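Local coordinates for glucose import ATP-binding protein GlcV (Sulfolobus solfataricus, PDB 1OXX), which hydrolyses ATP to power glucose uptake, as the energy-coupling ATP-binding subunit of an archaeal ABC transporter, at residues K218-V222 against V233-V237; I241-L247 against A272-P278; F263-S269 against I347-K352. The protein carries 1 engineered substitution. All coordinates share one frame; numbering follows the deposited sequence.

Contact 1: K218-V222 against V233-V237; sequences KLVQV and VSIQV
The side-chain carbonyl of Gln221 takes the backbone N-H of Val233, with OE1 2.8 Å from Val233 N. The donor comes in tilted 34° from the plane of the carbonyl, and the bond is moderately bent, with 147° at the hydrogen. Glutamine suits the place because its amide serves both roles: while OE1 accepts from Val233, NE2 donates to the backbone oxygen of Asn231, so one flat group ties down the turn that leads into helix 235-241. Its chain runs out fully extended, CG anti to the backbone N (chi1 -173°), and this length carries the amide from the strand across to the turn. Methyl groups close around the same oxygen. Val237 CG1 lies 3.4 Å from Gln221 OE1, and Val233 CG1 approaches it as well, that methyl also passing 3.9 Å from Val220 O. Next to the amide, Val220 and Val237 run past each other in opposite directions and touch through one branch each, CG2 to CG2 at 3.6 Å. Beta-branched valines fit here, being short enough to let strand and helix come close while still presenting a methyl to the partner. On the helix side, Ser234 OG accepts from Val237 N at 3.0 Å, almost straight, and so fixes the first turn that presents Val237. The arrangement is that of a serine N-cap starting a helix packed against an edge strand, here strand 218-223 at the border of the mixed sheet of the P-loop ATPase domain.

Contact 2: I241-L247 against A272-P278; sequences IGEINEL and AIIGIRP
Strands 245-247 and 272-276 run antiparallel, their axes 4.7 Å apart at 161°, as neighbours in a five-stranded antiparallel sheet of the C-terminal part of the chain. Asn245 with Ile276 and Leu247 with Ile274 are hydrogen-bonded pairs; Glu246 and Gly275 form the non-hydrogen-bonded pair between them. Ile276 O is gripped twice by one residue, by Asn245 N and by Asn245 ND2 (2.9 Å), which reach it from opposite faces of its plane. Asparagine is short enough to fold back onto its own strand partner in this way, while its OD1 accepts from Phe325 N of strand 324-328. On the same face as Asn245, Leu247 CD1 and Ile276 CG2 meet loosely at 4.3 Å. Gly275 has only hydrogens where a side chain would collide with Ile244 CD1, which sits 3.7 Å from Gly275 CA. Beyond the paired strands, Arg277 stretches from CG to NE along Glu243 O and turns its guanidinium toward the link 242-244 between helix 235-241 and the strand. Arg277 NH1 donates to Glu243 O at 3.0 Å, standing above that carbonyl's plane, and weakly to Gly242 O; it also donates to Ala238 O in the last turn of helix 235-241, while NH2 bonds Tyr229 O and the group makes a cation-pi contact with the Tyr229 ring. A methionine in its place would probably leave the carbonyls of Glu243, Ala238 and Tyr229 without their guanidinium donors and free the link to shift. One face of the guanidinium carries the methyl Ile244 CD1, 4.2 Å above its plane and over its centre.

Contact 3: F263-S269 against I347-K352; sequences FPVSVSS and IKVFEK
Apolar contacts between Val265, Val267, Ile347 and Val349 make up most of this interface, and no direct hydrogen bond joins the two segments. Val265 and Val349 meet tip to tip, CG2 of the first 3.9 Å from CB of the second, and Val267 CG1 meets Val349 CG2 in the same manner at 3.8 Å. Val349 can serve both because its methyls fork: CG1 sits between the backbone N and the carbonyl carbon (chi1 68°) and also touches Val267, which leaves CG2 anti to the N and close to both partners. Ile347 divides its branches, CG2 lying against Val265 CG1 and CD1 reaching farther, to Pro264 CD at 3.9 Å and to the edge of the Phe263 ring. Isoleucine suits the place because its longer arm, ending in CD1, reaches Pro264 and Phe263. Polar linkage comes at the other end, where one water accepts from Ser268 N and donates to Glu351 OE1 (2.8 Å). The extended glutamate chain passes Val267 CB with its CG at 3.8 Å, so its methylenes pack while its carboxylate stays near solvent. Small Ser269 brings OG within 3.4 Å of Glu351 CB, but its hydroxyl bonds Arg271 O. Together the contacts lay the irregular segment 264-269, which follows strand 261-263, over one face of strand 348-351, an outermost strand of its sheet, with Val265 and Val267 also touching Ile274 and Ala272 of the adjoining strand 271-276.

Overall arrangement
The contacts follow the chain from the ATPase domain into the C-terminal region. Contact 1 comes first and closes before contact 2 opens, their centres about 14 Å apart; helix 235-241 leads directly into strand 245-252, and Ile235 of that helix packs on Ile244, Glu246, Ile273 and Gly275. Contacts 2 and 3 alternate along the sequence, and their centres lie about 12 Å apart. They share one antiparallel sheet, where strands 271-276 and 348-351 are neighbours, so the chain's last strand returns beside residues some 75 positions earlier. Contacts 1 and 3, about 17 Å apart, meet where the Phe350 ring touches Val233 and Ser234, so that the C-terminal sheet packs against the turn before helix 235-241.

Contact 1: K218-V222 against V233-V237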
loop_
_atom_site.group_PDB
_atom_site.type_symbol
_atom_site.label_atom_id
_atom_site.label_comp_id
_atom_site.label_asym_id
_atom_site.label_seq_id
_atom_site.Cartn_x
_atom_site.Cartn_y
_atom_site.Cartn_z
ATOM N N LYS A 218 8.811 -9.677 8.193
ATOM C CA LYS A 218 9.965 -8.836 8.429
ATOM C C LYS A 218 9.877 -7.536 7.645
ATOM O O LYS A 218 9.435 -7.507 6.502
ATOM C CB LYS A 218 11.250 -9.566 8.042
ATOM C CG LYS A 218 11.571 -10.800 8.877
ATOM C CD LYS A 218 12.942 -11.350 8.487
ATOM C CE LYS A 218 13.297 -12.591 9.285
ATOM N NZ LYS A 218 14.600 -13.159 8.841
ATOM N N LEU A 219 10.246 -6.450 8.306
ATOM C CA LEU A 219 10.310 -5.151 7.672
ATOM C C LEU A 219 11.624 -5.109 6.907
ATOM O O LEU A 219 12.703 -5.092 7.518
ATOM C CB LEU A 219 10.286 -4.086 8.755
ATOM C CG LEU A 219 10.117 -2.654 8.314
ATOM C CD1 LEU A 219 8.726 -2.462 7.756
ATOM C CD2 LEU A 219 10.357 -1.750 9.516
ATOM N N VAL A 220 11.541 -5.128 5.578
ATOM C CA VAL A 220 12.731 -5.284 4.748
ATOM C C VAL A 220 13.262 -3.986 4.153
ATOM O O VAL A 220 14.424 -3.925 3.744
ATOM C CB VAL A 220 12.497 -6.324 3.625
ATOM C CG1 VAL A 220 12.226 -7.723 4.201
ATOM C CG2 VAL A 220 11.381 -5.925 2.719
ATOM N N GLN A 221 12.428 -2.945 4.116
ATOM C CA GLN A 221 12.842 -1.637 3.619
ATOM C C GLN A 221 11.858 -0.590 4.110
ATOM O O GLN A 221 10.660 -0.866 4.279
ATOM C CB GLN A 221 12.894 -1.617 2.081
ATOM C CG GLN A 221 13.480 -0.330 1.506
ATOM C CD GLN A 221 13.781 -0.417 0.021
ATOM O OE1 GLN A 221 13.479 -1.431 -0.638
ATOM N NE2 GLN A 221 14.374 0.650 -0.523
ATOM N N VAL A 222 12.372 0.594 4.399
ATOM C CA VAL A 222 11.564 1.701 4.837
ATOM C C VAL A 222 12.051 2.926 4.111
ATOM O O VAL A 222 13.252 3.170 4.050
ATOM C CB VAL A 222 11.739 1.970 6.345
ATOM C CG1 VAL A 222 11.087 3.315 6.733
ATOM C CG2 VAL A 222 11.185 0.835 7.127
ATOM N N VAL A 233 15.142 -2.657 -2.565
ATOM C CA VAL A 233 16.253 -3.454 -2.054
ATOM C C VAL A 233 16.276 -4.852 -2.643
ATOM O O VAL A 233 17.306 -5.536 -2.604
ATOM C CB VAL A 233 16.204 -3.527 -0.510
ATOM C CG1 VAL A 233 15.088 -4.422 -0.053
ATOM C CG2 VAL A 233 17.542 -4.004 0.070
ATOM N N SER A 234 15.156 -5.265 -3.217
ATOM C CA SER A 234 15.017 -6.600 -3.770
ATOM C C SER A 234 13.986 -6.580 -4.864
ATOM O O SER A 234 13.194 -5.650 -4.964
ATOM C CB SER A 234 14.555 -7.578 -2.691
ATOM O OG SER A 234 13.204 -7.305 -2.284
ATOM N N ILE A 235 13.962 -7.619 -5.689
ATOM C CA ILE A 235 12.955 -7.680 -6.741
ATOM C C ILE A 235 11.549 -7.845 -6.132
ATOM O O ILE A 235 10.560 -7.358 -6.691
ATOM C CB ILE A 235 13.278 -8.781 -7.804
ATOM C CG1 ILE A 235 12.458 -8.553 -9.076
ATOM C CG2 ILE A 235 13.045 -10.191 -7.247
ATOM C CD1 ILE A 235 12.799 -7.302 -9.846
ATOM N N GLN A 236 11.464 -8.496 -4.974
ATOM C CA GLN A 236 10.169 -8.624 -4.306
ATOM C C GLN A 236 9.637 -7.263 -3.870
ATOM O O GLN A 236 8.467 -6.954 -4.069
ATOM C CB GLN A 236 10.203 -9.574 -3.114
ATOM C CG GLN A 236 8.805 -9.778 -2.555
ATOM C CD GLN A 236 8.633 -11.056 -1.764
ATOM O OE1 GLN A 236 7.505 -11.537 -1.601
ATOM N NE2 GLN A 236 9.732 -11.603 -1.264
ATOM N N VAL A 237 10.471 -6.433 -3.266
ATOM C CA VAL A 237 10.002 -5.097 -2.936
ATOM C C VAL A 237 9.645 -4.323 -4.213
ATOM O O VAL A 237 8.647 -3.608 -4.277
ATOM C CB VAL A 237 11.043 -4.313 -2.129
ATOM C CG1 VAL A 237 10.662 -2.853 -2.032
ATOM C CG2 VAL A 237 11.198 -4.923 -0.751
#

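Contact 2: I241-L247 against A272-P278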
loop_
_atom_site.group_PDB
_atom_site.type_symbol
_atom_site.label_atom_id
_atom_site.label_comp_id
_atom_site.label_asym_id
_atom_site.label_seq_id
_atom_site.Cartn_x
_atom_site.Cartn_y
_atom_site.Cartn_z
ATOM N N ILE A 241 5.718 -2.550 -4.822
ATOM C CA ILE A 241 5.459 -1.125 -4.933
ATOM C C ILE A 241 4.947 -0.700 -6.311
ATOM O O ILE A 241 4.495 0.423 -6.465
ATOM C CB ILE A 241 6.721 -0.326 -4.504
ATOM C CG1 ILE A 241 6.428 1.175 -4.335
ATOM C CG2 ILE A 241 7.831 -0.539 -5.487
ATOM C CD1 ILE A 241 5.731 1.527 -3.047
ATOM N N GLY A 242 5.014 -1.598 -7.298
ATOM C CA GLY A 242 4.531 -1.295 -8.638
ATOM C C GLY A 242 4.843 -2.389 -9.638
ATOM O O GLY A 242 5.644 -3.282 -9.363
ATOM N N GLU A 243 4.237 -2.295 -10.816
ATOM C CA GLU A 243 4.486 -3.264 -11.872
ATOM C C GLU A 243 5.937 -3.265 -12.287
ATOM O O GLU A 243 6.580 -2.215 -12.398
ATOM C CB GLU A 243 3.629 -2.963 -13.107
ATOM C CG GLU A 243 2.145 -3.116 -12.862
ATOM C CD GLU A 243 1.353 -3.268 -14.144
ATOM O OE1 GLU A 243 1.694 -2.588 -15.129
ATOM O OE2 GLU A 243 0.391 -4.069 -14.155
ATOM N N ILE A 244 6.449 -4.462 -12.518
ATOM C CA ILE A 244 7.812 -4.608 -12.991
ATOM C C ILE A 244 7.993 -5.938 -13.715
ATOM O O ILE A 244 7.359 -6.940 -13.369
ATOM C CB ILE A 244 8.827 -4.488 -11.818
ATOM C CG1 ILE A 244 10.243 -4.312 -12.363
ATOM C CG2 ILE A 244 8.737 -5.692 -10.903
ATOM C CD1 ILE A 244 11.240 -3.757 -11.354
ATOM N N ASN A 245 8.832 -5.915 -14.749
ATOM C CA ASN A 245 9.283 -7.108 -15.422
ATOM C C ASN A 245 10.490 -7.679 -14.689
ATOM O O ASN A 245 11.447 -6.956 -14.399
ATOM C CB ASN A 245 9.699 -6.766 -16.850
ATOM C CG ASN A 245 8.543 -6.286 -17.682
ATOM O OD1 ASN A 245 7.686 -7.079 -18.065
ATOM N ND2 ASN A 245 8.513 -4.986 -17.985
ATOM N N GLU A 246 10.444 -8.972 -14.407
ATOM C CA GLU A 246 11.541 -9.679 -13.744
ATOM C C GLU A 246 12.117 -10.693 -14.713
ATOM O O GLU A 246 11.390 -11.575 -15.198
ATOM C CB GLU A 246 11.026 -10.407 -12.502
ATOM C CG GLU A 246 10.227 -9.546 -11.544
ATOM C CD GLU A 246 9.656 -10.323 -10.372
ATOM O OE1 GLU A 246 10.139 -11.451 -10.077
ATOM O OE2 GLU A 246 8.723 -9.786 -9.735
ATOM N N LEU A 247 13.411 -10.564 -15.000
ATOM C CA LEU A 247 14.078 -11.467 -15.944
ATOM C C LEU A 247 15.341 -11.980 -15.318
ATOM O O LEU A 247 15.977 -11.268 -14.552
ATOM C CB LEU A 247 14.493 -10.741 -17.219
ATOM C CG LEU A 247 13.426 -10.100 -18.085
ATOM C CD1 LEU A 247 13.233 -8.705 -17.580
ATOM C CD2 LEU A 247 13.852 -10.100 -19.542
ATOM N N ALA A 272 22.032 -13.100 -12.734
ATOM C CA ALA A 272 21.416 -11.903 -12.177
ATOM C C ALA A 272 19.946 -11.832 -12.488
ATOM O O ALA A 272 19.485 -12.373 -13.482
ATOM C CB ALA A 272 22.086 -10.662 -12.728
ATOM N N ILE A 273 19.222 -11.124 -11.621
ATOM C CA ILE A 273 17.835 -10.809 -11.857
ATOM C C ILE A 273 17.784 -9.359 -12.313
ATOM O O ILE A 273 18.359 -8.479 -11.671
ATOM C CB ILE A 273 17.023 -10.987 -10.589
ATOM C CG1 ILE A 273 17.077 -12.449 -10.137
ATOM C CG2 ILE A 273 15.588 -10.526 -10.813
ATOM C CD1 ILE A 273 16.495 -12.688 -8.764
ATOM N N ILE A 274 17.137 -9.130 -13.442
ATOM C CA ILE A 274 16.946 -7.795 -13.967
ATOM C C ILE A 274 15.507 -7.390 -13.670
ATOM O O ILE A 274 14.587 -8.168 -13.891
ATOM C CB ILE A 274 17.176 -7.801 -15.505
ATOM C CG1 ILE A 274 18.641 -8.055 -15.850
ATOM C CG2 ILE A 274 16.691 -6.500 -16.141
ATOM C CD1 ILE A 274 19.519 -6.887 -15.564
ATOM N N GLY A 275 15.340 -6.160 -13.190
ATOM C CA GLY A 275 14.040 -5.553 -13.011
ATOM C C GLY A 275 13.931 -4.346 -13.915
ATOM O O GLY A 275 14.777 -3.450 -13.870
ATOM N N ILE A 276 12.906 -4.329 -14.766
ATOM C CA ILE A 276 12.664 -3.168 -15.630
ATOM C C ILE A 276 11.159 -2.915 -15.682
ATOM O O ILE A 276 10.360 -3.778 -16.067
ATOM C CB ILE A 276 13.328 -3.328 -17.048
ATOM C CG1 ILE A 276 13.281 -2.008 -17.836
ATOM C CG2 ILE A 276 12.730 -4.473 -17.851
ATOM C CD1 ILE A 276 14.330 -0.977 -17.399
ATOM N N ARG A 277 10.763 -1.740 -15.215
ATOM C CA ARG A 277 9.346 -1.410 -15.184
ATOM C C ARG A 277 8.812 -1.153 -16.596
ATOM O O ARG A 277 9.551 -0.712 -17.486
ATOM C CB ARG A 277 9.110 -0.221 -14.264
ATOM C CG ARG A 277 9.452 -0.497 -12.816
ATOM C CD ARG A 277 8.830 0.526 -11.846
ATOM N NE ARG A 277 9.375 0.360 -10.508
ATOM C CZ ARG A 277 8.993 -0.571 -9.641
ATOM N NH1 ARG A 277 8.002 -1.411 -9.929
ATOM N NH2 ARG A 277 9.573 -0.633 -8.447
ATOM N N PRO A 278 7.528 -1.419 -16.829
ATOM C CA PRO A 278 6.959 -1.257 -18.182
ATOM C C PRO A 278 7.120 0.142 -18.762
ATOM O O PRO A 278 7.293 0.271 -19.962
ATOM C CB PRO A 278 5.498 -1.634 -17.997
ATOM C CG PRO A 278 5.261 -1.463 -16.550
ATOM C CD PRO A 278 6.522 -1.923 -15.881
#

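Contact 3: F263-S269 against I347-K352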
loop_
_atom_site.group_PDB
_atom_site.type_symbol
_atom_site.label_atom_id
_atom_site.label_comp_id
_atom_site.label_asym_id
_atom_site.label_seq_id
_atom_site.Cartn_x
_atom_site.Cartn_y
_atom_site.Cartn_z
ATOM N N PHE A 263 21.724 -6.444 -21.137
ATOM C CA PHE A 263 21.576 -5.258 -20.294
ATOM C C PHE A 263 22.932 -4.859 -19.765
ATOM O O PHE A 263 23.649 -5.694 -19.236
ATOM C CB PHE A 263 20.637 -5.562 -19.126
ATOM C CG PHE A 263 19.229 -5.789 -19.550
ATOM C CD1 PHE A 263 18.825 -7.030 -20.004
ATOM C CD2 PHE A 263 18.309 -4.757 -19.516
ATOM C CE1 PHE A 263 17.512 -7.229 -20.415
ATOM C CE2 PHE A 263 16.998 -4.966 -19.917
ATOM C CZ PHE A 263 16.616 -6.209 -20.374
ATOM N N PRO A 264 23.290 -3.587 -19.932
ATOM C CA PRO A 264 24.630 -3.097 -19.561
ATOM C C PRO A 264 24.831 -2.824 -18.082
ATOM O O PRO A 264 25.121 -1.703 -17.637
ATOM C CB PRO A 264 24.751 -1.810 -20.380
ATOM C CG PRO A 264 23.389 -1.344 -20.519
ATOM C CD PRO A 264 22.490 -2.549 -20.598
ATOM N N VAL A 265 24.686 -3.887 -17.304
ATOM C CA VAL A 265 24.852 -3.841 -15.857
ATOM C C VAL A 265 25.518 -5.133 -15.429
ATOM O O VAL A 265 25.604 -6.070 -16.194
ATOM C CB VAL A 265 23.499 -3.670 -15.116
ATOM C CG1 VAL A 265 22.896 -2.301 -15.419
ATOM C CG2 VAL A 265 22.534 -4.797 -15.465
ATOM N N SER A 266 25.999 -5.171 -14.194
ATOM C CA SER A 266 26.647 -6.364 -13.680
ATOM C C SER A 266 26.450 -6.482 -12.167
ATOM O O SER A 266 26.068 -5.534 -11.497
ATOM C CB SER A 266 28.141 -6.314 -14.019
ATOM O OG SER A 266 28.813 -7.509 -13.651
ATOM N N VAL A 267 26.665 -7.691 -11.670
ATOM C CA VAL A 267 26.693 -7.991 -10.248
ATOM C C VAL A 267 27.790 -9.043 -10.100
ATOM O O VAL A 267 28.268 -9.589 -11.096
ATOM C CB VAL A 267 25.354 -8.534 -9.703
ATOM C CG1 VAL A 267 24.317 -7.429 -9.599
ATOM C CG2 VAL A 267 24.855 -9.672 -10.557
ATOM N N SER A 268 28.156 -9.333 -8.856
ATOM C CA SER A 268 29.259 -10.233 -8.540
ATOM C C SER A 268 28.966 -11.725 -8.726
ATOM O O SER A 268 29.890 -12.542 -8.796
ATOM C CB SER A 268 29.675 -9.978 -7.093
ATOM O OG SER A 268 30.244 -8.689 -6.953
ATOM N N SER A 269 27.690 -12.077 -8.815
ATOM C CA SER A 269 27.270 -13.468 -8.946
ATOM C C SER A 269 27.284 -13.988 -10.392
ATOM O O SER A 269 27.453 -13.224 -11.339
ATOM C CB SER A 269 25.871 -13.628 -8.344
ATOM O OG SER A 269 24.954 -12.718 -8.932
ATOM N N ILE A 347 17.337 0.529 -15.031
ATOM C CA ILE A 347 17.549 -0.899 -14.925
ATOM C C ILE A 347 17.913 -1.246 -13.491
ATOM O O ILE A 347 18.835 -0.657 -12.911
ATOM C CB ILE A 347 18.701 -1.360 -15.840
ATOM C CG1 ILE A 347 18.455 -1.030 -17.320
ATOM C CG2 ILE A 347 18.987 -2.837 -15.607
ATOM C CD1 ILE A 347 19.706 -1.119 -18.191
ATOM N N LYS A 348 17.170 -2.164 -12.896
ATOM C CA LYS A 348 17.474 -2.658 -11.564
ATOM C C LYS A 348 18.112 -4.021 -11.715
ATOM O O LYS A 348 17.725 -4.809 -12.584
ATOM C CB LYS A 348 16.223 -2.745 -10.720
ATOM C CG LYS A 348 15.567 -1.388 -10.511
ATOM C CD LYS A 348 14.083 -1.520 -10.408
ATOM C CE LYS A 348 13.355 -0.177 -10.208
ATOM N NZ LYS A 348 13.482 0.831 -11.290
ATOM N N VAL A 349 19.124 -4.289 -10.909
ATOM C CA VAL A 349 19.803 -5.571 -11.002
ATOM C C VAL A 349 20.104 -6.096 -9.616
ATOM O O VAL A 349 20.441 -5.327 -8.709
ATOM C CB VAL A 349 21.076 -5.481 -11.896
ATOM C CG1 VAL A 349 22.145 -4.625 -11.255
ATOM C CG2 VAL A 349 21.619 -6.874 -12.221
ATOM N N PHE A 350 19.901 -7.399 -9.460
ATOM C CA PHE A 350 20.123 -8.103 -8.195
ATOM C C PHE A 350 20.858 -9.405 -8.429
ATOM O O PHE A 350 20.740 -10.020 -9.496
ATOM C CB PHE A 350 18.791 -8.420 -7.516
ATOM C CG PHE A 350 17.877 -7.232 -7.395
ATOM C CD1 PHE A 350 16.924 -6.971 -8.371
ATOM C CD2 PHE A 350 17.998 -6.366 -6.327
ATOM C CE1 PHE A 350 16.115 -5.882 -8.275
ATOM C CE2 PHE A 350 17.184 -5.277 -6.227
ATOM C CZ PHE A 350 16.235 -5.039 -7.197
ATOM N N GLU A 351 21.627 -9.830 -7.437
ATOM C CA GLU A 351 22.314 -11.107 -7.542
ATOM C C GLU A 351 21.270 -12.203 -7.482
ATOM O O GLU A 351 20.308 -12.107 -6.730
ATOM C CB GLU A 351 23.303 -11.298 -6.386
ATOM C CG GLU A 351 24.478 -10.343 -6.424
ATOM C CD GLU A 351 25.466 -10.588 -5.304
ATOM O OE1 GLU A 351 26.191 -9.641 -4.934
ATOM O OE2 GLU A 351 25.519 -11.729 -4.800
ATOM N N LYS A 352 21.445 -13.244 -8.280
ATOM C CA LYS A 352 20.586 -14.403 -8.162
ATOM C C LYS A 352 21.285 -15.345 -7.187
ATOM O O LYS A 352 22.407 -15.782 -7.454
ATOM C CB LYS A 352 20.375 -15.070 -9.518
ATOM C CG LYS A 352 19.782 -16.472 -9.438
ATOM C CD LYS A 352 18.274 -16.449 -9.315
ATOM C CE LYS A 352 17.709 -17.864 -9.315
ATOM N NZ LYS A 352 18.300 -18.708 -10.398
HETATM O O HOH W 1 27.069 -7.753 -6.734
#